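Putative capsular polysaccharide biosynthesis protein (Streptococcus pneumoniae serotype 4, PDB 6EWJ) is probably a pyridoxal phosphate-dependent sugar aminotransferase that serves teichoic acid biosynthesis in the pneumococcus. Local coordinates at residues 287-299 / 384-398. Sequence-based numbering, arbitrary orientation.
Sequences RRKDIVDRYDSGF and PLHTKLSDEEVDYII
Tyr295 lies at the centre of the packed side: Val394 CG1 sits over one face of its ring, 4.0 Å from the centroid in a CH-pi contact, while Ile398 CG1 meets the ring edge. Its hydroxyl donates to Pro384 O (2.7 Å) in the carbonyl plane. Toward the loop, Ile291 CG2 presses on Leu385 CD1 at a tight 3.5 Å and also meets Val394 CG2. At the far end Ile398 is a knob among Arg294, Tyr295, Gly298 and Phe299, its CG2 3.7 Å from Gly298 CA. Buried Arg288, bonded to Arg318 O and weakly to Leu385 O, lies about 7 Å from the side chain of Lys205, the predicted cofactor lysine. The two helical segments run the same way, inclined by 29°, with a partly exposed salt-bridge network along the other side. Arg287, bent at chi2 (57°), turns its guanidinium end-on to Asp391, NH1 and NH2 both reaching OD1; NH2 also donates almost straight (169°) to Leu389 O. Arg294 lays its guanidinium face over the Asp391 side chain and salt-bridges Asp395, NH1 to OD1 (2.8 Å). The apolar core thus gives close packing, while the arginine-aspartate edge probably fixes how the helices lie along each other.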
loop_
_atom_site.group_PDB
_atom_site.type_symbol
_atom_site.label_atom_id
_atom_site.label_comp_id
_atom_site.label_asym_id
_atom_site.label_seq_id
_atom_site.Cartn_x
_atom_site.Cartn_y
_atom_site.Cartn_z
ATOM N N ARG A 287 -17.974 -17.342 19.512
ATOM C CA ARG A 287 -18.654 -18.108 18.462
ATOM C C ARG A 287 -17.707 -19.079 17.738
ATOM O O ARG A 287 -18.060 -20.246 17.536
ATOM C CB ARG A 287 -19.330 -17.201 17.433
ATOM C CG ARG A 287 -20.123 -17.938 16.346
ATOM C CD ARG A 287 -21.212 -18.852 16.880
ATOM N NE ARG A 287 -21.804 -19.634 15.795
ATOM C CZ ARG A 287 -22.317 -20.866 15.896
ATOM N NH1 ARG A 287 -22.372 -21.513 17.069
ATOM N NH2 ARG A 287 -22.831 -21.456 14.816
ATOM N N ARG A 288 -16.489 -18.648 17.440
ATOM C CA ARG A 288 -15.515 -19.537 16.775
ATOM C C ARG A 288 -15.138 -20.744 17.672
ATOM O O ARG A 288 -14.967 -21.887 17.194
ATOM C CB ARG A 288 -14.259 -18.779 16.367
ATOM C CG ARG A 288 -14.547 -17.781 15.283
ATOM C CD ARG A 288 -13.332 -16.952 14.877
ATOM N NE ARG A 288 -13.602 -16.305 13.586
ATOM C CZ ARG A 288 -13.284 -16.787 12.375
ATOM N NH1 ARG A 288 -12.631 -17.938 12.214
ATOM N NH2 ARG A 288 -13.600 -16.086 11.305
ATOM N N LYS A 289 -15.007 -20.475 18.968
ATOM C CA LYS A 289 -14.766 -21.527 19.953
ATOM C C LYS A 289 -15.862 -22.595 19.898
ATOM O O LYS A 289 -15.576 -23.797 19.805
ATOM C CB LYS A 289 -14.645 -20.914 21.353
ATOM C CG LYS A 289 -14.362 -21.969 22.412
ATOM C CD LYS A 289 -14.491 -21.413 23.826
ATOM C CE LYS A 289 -13.361 -21.981 24.716
ATOM N NZ LYS A 289 -13.199 -21.200 25.989
ATOM N N ASP A 290 -17.108 -22.143 19.961
ATOM C CA ASP A 290 -18.275 -23.031 19.906
ATOM C C ASP A 290 -18.333 -23.858 18.623
ATOM O O ASP A 290 -18.728 -25.025 18.676
ATOM C CB ASP A 290 -19.565 -22.233 20.029
ATOM C CG ASP A 290 -19.715 -21.520 21.375
ATOM O OD1 ASP A 290 -18.928 -21.734 22.324
ATOM O OD2 ASP A 290 -20.635 -20.679 21.452
ATOM N N ILE A 291 -17.992 -23.259 17.471
ATOM C CA ILE A 291 -17.942 -24.010 16.212
ATOM C C ILE A 291 -16.825 -25.041 16.276
ATOM O O ILE A 291 -17.033 -26.173 15.863
ATOM C CB ILE A 291 -17.755 -23.095 14.977
ATOM C CG1 ILE A 291 -19.013 -22.238 14.781
ATOM C CG2 ILE A 291 -17.482 -23.913 13.704
ATOM C CD1 ILE A 291 -18.777 -21.002 13.979
ATOM N N VAL A 292 -15.648 -24.652 16.766
ATOM C CA VAL A 292 -14.508 -25.573 16.808
ATOM C C VAL A 292 -14.804 -26.746 17.723
ATOM O O VAL A 292 -14.566 -27.896 17.360
ATOM C CB VAL A 292 -13.180 -24.881 17.178
ATOM C CG1 VAL A 292 -12.100 -25.876 17.545
ATOM C CG2 VAL A 292 -12.681 -24.041 15.987
ATOM N N ASP A 293 -15.377 -26.465 18.889
ATOM C CA ASP A 293 -15.744 -27.553 19.799
ATOM C C ASP A 293 -16.744 -28.514 19.146
ATOM O O ASP A 293 -16.673 -29.714 19.373
ATOM C CB ASP A 293 -16.271 -27.006 21.132
ATOM C CG ASP A 293 -15.204 -26.256 21.919
ATOM O OD1 ASP A 293 -13.987 -26.464 21.693
ATOM O OD2 ASP A 293 -15.594 -25.459 22.790
ATOM N N ARG A 294 -17.699 -27.972 18.373
ATOM C CA ARG A 294 -18.719 -28.807 17.710
ATOM C C ARG A 294 -18.058 -29.691 16.635
ATOM O O ARG A 294 -18.287 -30.912 16.579
ATOM C CB ARG A 294 -19.853 -27.930 17.150
ATOM C CG ARG A 294 -20.969 -28.684 16.451
ATOM C CD ARG A 294 -22.029 -27.747 15.923
ATOM N NE ARG A 294 -22.887 -27.343 17.017
ATOM C CZ ARG A 294 -23.986 -27.979 17.429
ATOM N NH1 ARG A 294 -24.456 -29.064 16.812
ATOM N NH2 ARG A 294 -24.634 -27.504 18.464
ATOM N N TYR A 295 -17.180 -29.086 15.833
ATOM C CA TYR A 295 -16.390 -29.868 14.867
ATOM C C TYR A 295 -15.547 -30.957 15.571
ATOM O O TYR A 295 -15.550 -32.130 15.176
ATOM C CB TYR A 295 -15.427 -28.949 14.076
ATOM C CG TYR A 295 -15.906 -28.222 12.823
ATOM C CD1 TYR A 295 -16.717 -28.841 11.882
ATOM C CD2 TYR A 295 -15.422 -26.938 12.532
ATOM C CE1 TYR A 295 -17.088 -28.180 10.703
ATOM C CE2 TYR A 295 -15.779 -26.265 11.356
ATOM C CZ TYR A 295 -16.618 -26.884 10.443
ATOM O OH TYR A 295 -16.938 -26.258 9.270
ATOM N N ASP A 296 -14.793 -30.528 16.582
ATOM C CA ASP A 296 -13.943 -31.433 17.350
ATOM C C ASP A 296 -14.732 -32.631 17.882
ATOM O O ASP A 296 -14.285 -33.764 17.697
ATOM C CB ASP A 296 -13.249 -30.731 18.506
ATOM C CG ASP A 296 -12.131 -29.796 18.062
ATOM O OD1 ASP A 296 -11.694 -29.782 16.856
ATOM O OD2 ASP A 296 -11.687 -29.036 18.948
ATOM N N SER A 297 -15.887 -32.418 18.505
ATOM C CA SER A 297 -16.671 -33.588 19.005
ATOM C C SER A 297 -17.193 -34.422 17.839
ATOM O O SER A 297 -17.148 -35.626 17.877
ATOM C CB SER A 297 -17.836 -33.208 19.922
ATOM O OG SER A 297 -17.518 -32.116 20.788
ATOM N N GLY A 298 -17.618 -33.754 16.765
ATOM C CA GLY A 298 -18.054 -34.434 15.538
ATOM C C GLY A 298 -17.030 -35.356 14.867
ATOM O O GLY A 298 -17.378 -36.457 14.443
ATOM N N PHE A 299 -15.772 -34.923 14.824
ATOM C CA PHE A 299 -14.693 -35.670 14.186
ATOM C C PHE A 299 -13.969 -36.665 15.105
ATOM O O PHE A 299 -13.162 -37.433 14.622
ATOM C CB PHE A 299 -13.695 -34.714 13.516
ATOM C CG PHE A 299 -14.305 -33.903 12.396
ATOM C CD1 PHE A 299 -15.062 -34.533 11.396
ATOM C CD2 PHE A 299 -14.139 -32.527 12.332
ATOM C CE1 PHE A 299 -15.633 -33.796 10.373
ATOM C CE2 PHE A 299 -14.731 -31.784 11.314
ATOM C CZ PHE A 299 -15.474 -32.413 10.346
ATOM N N PRO A 384 -14.700 -24.711 6.471
ATOM C CA PRO A 384 -15.103 -23.369 6.768
ATOM C C PRO A 384 -15.139 -23.113 8.295
ATOM O O PRO A 384 -15.564 -23.994 9.064
ATOM C CB PRO A 384 -16.521 -23.305 6.191
ATOM C CG PRO A 384 -16.482 -24.218 5.046
ATOM C CD PRO A 384 -15.695 -25.379 5.610
ATOM N N LEU A 385 -14.613 -21.968 8.699
ATOM C CA LEU A 385 -14.654 -21.522 10.114
ATOM C C LEU A 385 -14.778 -20.006 10.123
ATOM O O LEU A 385 -13.796 -19.285 9.933
ATOM C CB LEU A 385 -13.410 -21.955 10.879
ATOM C CG LEU A 385 -13.357 -21.635 12.388
ATOM C CD1 LEU A 385 -14.547 -22.176 13.132
ATOM C CD2 LEU A 385 -12.068 -22.150 13.006
ATOM N N HIS A 386 -16.015 -19.552 10.315
ATOM C CA HIS A 386 -16.331 -18.154 10.354
ATOM C C HIS A 386 -17.668 -18.017 11.072
ATOM O O HIS A 386 -18.394 -19.005 11.284
ATOM C CB HIS A 386 -16.435 -17.604 8.927
ATOM C CG HIS A 386 -17.383 -18.360 8.045
ATOM N ND1 HIS A 386 -18.743 -18.136 8.035
ATOM C CD2 HIS A 386 -17.163 -19.332 7.127
ATOM C CE1 HIS A 386 -19.317 -18.924 7.140
ATOM N NE2 HIS A 386 -18.377 -19.673 6.586
ATOM N N THR A 387 -18.016 -16.768 11.366
ATOM C CA THR A 387 -19.121 -16.492 12.298
ATOM C C THR A 387 -20.494 -16.380 11.640
ATOM O O THR A 387 -21.454 -16.079 12.311
ATOM C CB THR A 387 -18.803 -15.219 13.082
ATOM O OG1 THR A 387 -18.347 -14.202 12.177
ATOM C CG2 THR A 387 -17.703 -15.528 14.083
ATOM N N LYS A 388 -20.562 -16.563 10.320
ATOM C CA LYS A 388 -21.822 -16.713 9.617
ATOM C C LYS A 388 -22.295 -18.170 9.501
ATOM O O LYS A 388 -23.416 -18.408 9.058
ATOM C CB LYS A 388 -21.731 -16.074 8.217
ATOM C CG LYS A 388 -21.190 -14.634 8.194
ATOM C CD LYS A 388 -22.154 -13.638 8.806
ATOM C CE LYS A 388 -23.321 -13.306 7.898
ATOM N NZ LYS A 388 -24.097 -12.184 8.504
ATOM N N LEU A 389 -21.475 -19.130 9.921
ATOM C CA LEU A 389 -21.894 -20.541 9.967
ATOM C C LEU A 389 -22.986 -20.774 11.022
ATOM O O LEU A 389 -22.811 -20.413 12.180
ATOM C CB LEU A 389 -20.720 -21.459 10.324
ATOM C CG LEU A 389 -19.628 -21.697 9.297
ATOM C CD1 LEU A 389 -18.498 -22.492 9.939
ATOM C CD2 LEU A 389 -20.177 -22.430 8.085
ATOM N N SER A 390 -24.088 -21.386 10.620
ATOM C CA SER A 390 -25.070 -21.890 11.575
ATOM C C SER A 390 -24.609 -23.248 12.148
ATOM O O SER A 390 -23.846 -23.983 11.517
ATOM C CB SER A 390 -26.420 -22.077 10.889
ATOM O OG SER A 390 -26.344 -23.125 9.926
ATOM N N ASP A 391 -25.134 -23.594 13.317
ATOM C CA ASP A 391 -24.948 -24.936 13.875
ATOM C C ASP A 391 -25.383 -26.058 12.907
ATOM O O ASP A 391 -24.688 -27.057 12.789
ATOM C CB ASP A 391 -25.637 -25.046 15.238
ATOM C CG ASP A 391 -24.950 -24.201 16.312
ATOM O OD1 ASP A 391 -23.782 -23.789 16.113
ATOM O OD2 ASP A 391 -25.567 -23.910 17.338
ATOM N N GLU A 392 -26.489 -25.864 12.196
ATOM C CA GLU A 392 -27.017 -26.850 11.242
ATOM C C GLU A 392 -26.020 -27.088 10.093
ATOM O O GLU A 392 -25.806 -28.214 9.661
ATOM C CB GLU A 392 -28.370 -26.399 10.672
ATOM C CG GLU A 392 -29.528 -26.395 11.666
ATOM C CD GLU A 392 -29.638 -25.138 12.563
ATOM O OE1 GLU A 392 -28.754 -24.228 12.560
ATOM O OE2 GLU A 392 -30.641 -25.079 13.310
ATOM N N GLU A 393 -25.412 -26.012 9.615
ATOM C CA GLU A 393 -24.363 -26.109 8.589
ATOM C C GLU A 393 -23.123 -26.866 9.086
ATOM O O GLU A 393 -22.599 -27.726 8.378
ATOM C CB GLU A 393 -23.976 -24.718 8.105
ATOM C CG GLU A 393 -25.063 -24.083 7.244
ATOM C CD GLU A 393 -24.817 -22.625 6.917
ATOM O OE1 GLU A 393 -24.042 -21.930 7.614
ATOM O OE2 GLU A 393 -25.386 -22.169 5.925
ATOM N N VAL A 394 -22.688 -26.558 10.302
ATOM C CA VAL A 394 -21.556 -27.246 10.911
ATOM C C VAL A 394 -21.858 -28.770 11.011
ATOM O O VAL A 394 -21.036 -29.596 10.623
ATOM C CB VAL A 394 -21.151 -26.657 12.290
ATOM C CG1 VAL A 394 -20.009 -27.460 12.908
ATOM C CG2 VAL A 394 -20.703 -25.202 12.183
ATOM N N ASP A 395 -23.050 -29.102 11.498
ATOM C CA ASP A 395 -23.498 -30.506 11.600
ATOM C C ASP A 395 -23.502 -31.177 10.237
ATOM O O ASP A 395 -23.046 -32.312 10.092
ATOM C CB ASP A 395 -24.877 -30.598 12.245
ATOM C CG ASP A 395 -24.851 -30.244 13.728
ATOM O OD1 ASP A 395 -23.756 -30.117 14.334
ATOM O OD2 ASP A 395 -25.936 -30.099 14.304
ATOM N N TYR A 396 -23.989 -30.450 9.242
ATOM C CA TYR A 396 -23.970 -30.925 7.857
ATOM C C TYR A 396 -22.546 -31.159 7.329
ATOM O O TYR A 396 -22.295 -32.193 6.713
ATOM C CB TYR A 396 -24.742 -29.954 6.962
ATOM C CG TYR A 396 -24.727 -30.342 5.509
ATOM C CD1 TYR A 396 -25.516 -31.388 5.038
ATOM C CD2 TYR A 396 -23.918 -29.649 4.593
ATOM C CE1 TYR A 396 -25.509 -31.742 3.689
ATOM C CE2 TYR A 396 -23.902 -29.984 3.255
ATOM C CZ TYR A 396 -24.694 -31.031 2.804
ATOM O OH TYR A 396 -24.665 -31.362 1.476
ATOM N N ILE A 397 -21.626 -30.235 7.605
ATOM C CA ILE A 397 -20.217 -30.383 7.175
ATOM C C ILE A 397 -19.575 -31.608 7.862
ATOM O O ILE A 397 -18.913 -32.410 7.209
ATOM C CB ILE A 397 -19.391 -29.090 7.442
ATOM C CG1 ILE A 397 -19.857 -27.963 6.504
ATOM C CG2 ILE A 397 -17.905 -29.314 7.220
ATOM C CD1 ILE A 397 -19.443 -26.570 6.922
ATOM N N ILE A 398 -19.785 -31.749 9.166
ATOM C CA ILE A 398 -19.279 -32.920 9.909
ATOM C C ILE A 398 -19.710 -34.242 9.243
ATOM O O ILE A 398 -18.893 -35.068 8.855
ATOM C CB ILE A 398 -19.747 -32.874 11.387
ATOM C CG1 ILE A 398 -19.035 -31.756 12.132
ATOM C CG2 ILE A 398 -19.466 -34.206 12.122
ATOM C CD1 ILE A 398 -19.712 -31.386 13.432
HETATM O O HOH W 1 -22.446 -18.322 13.379
#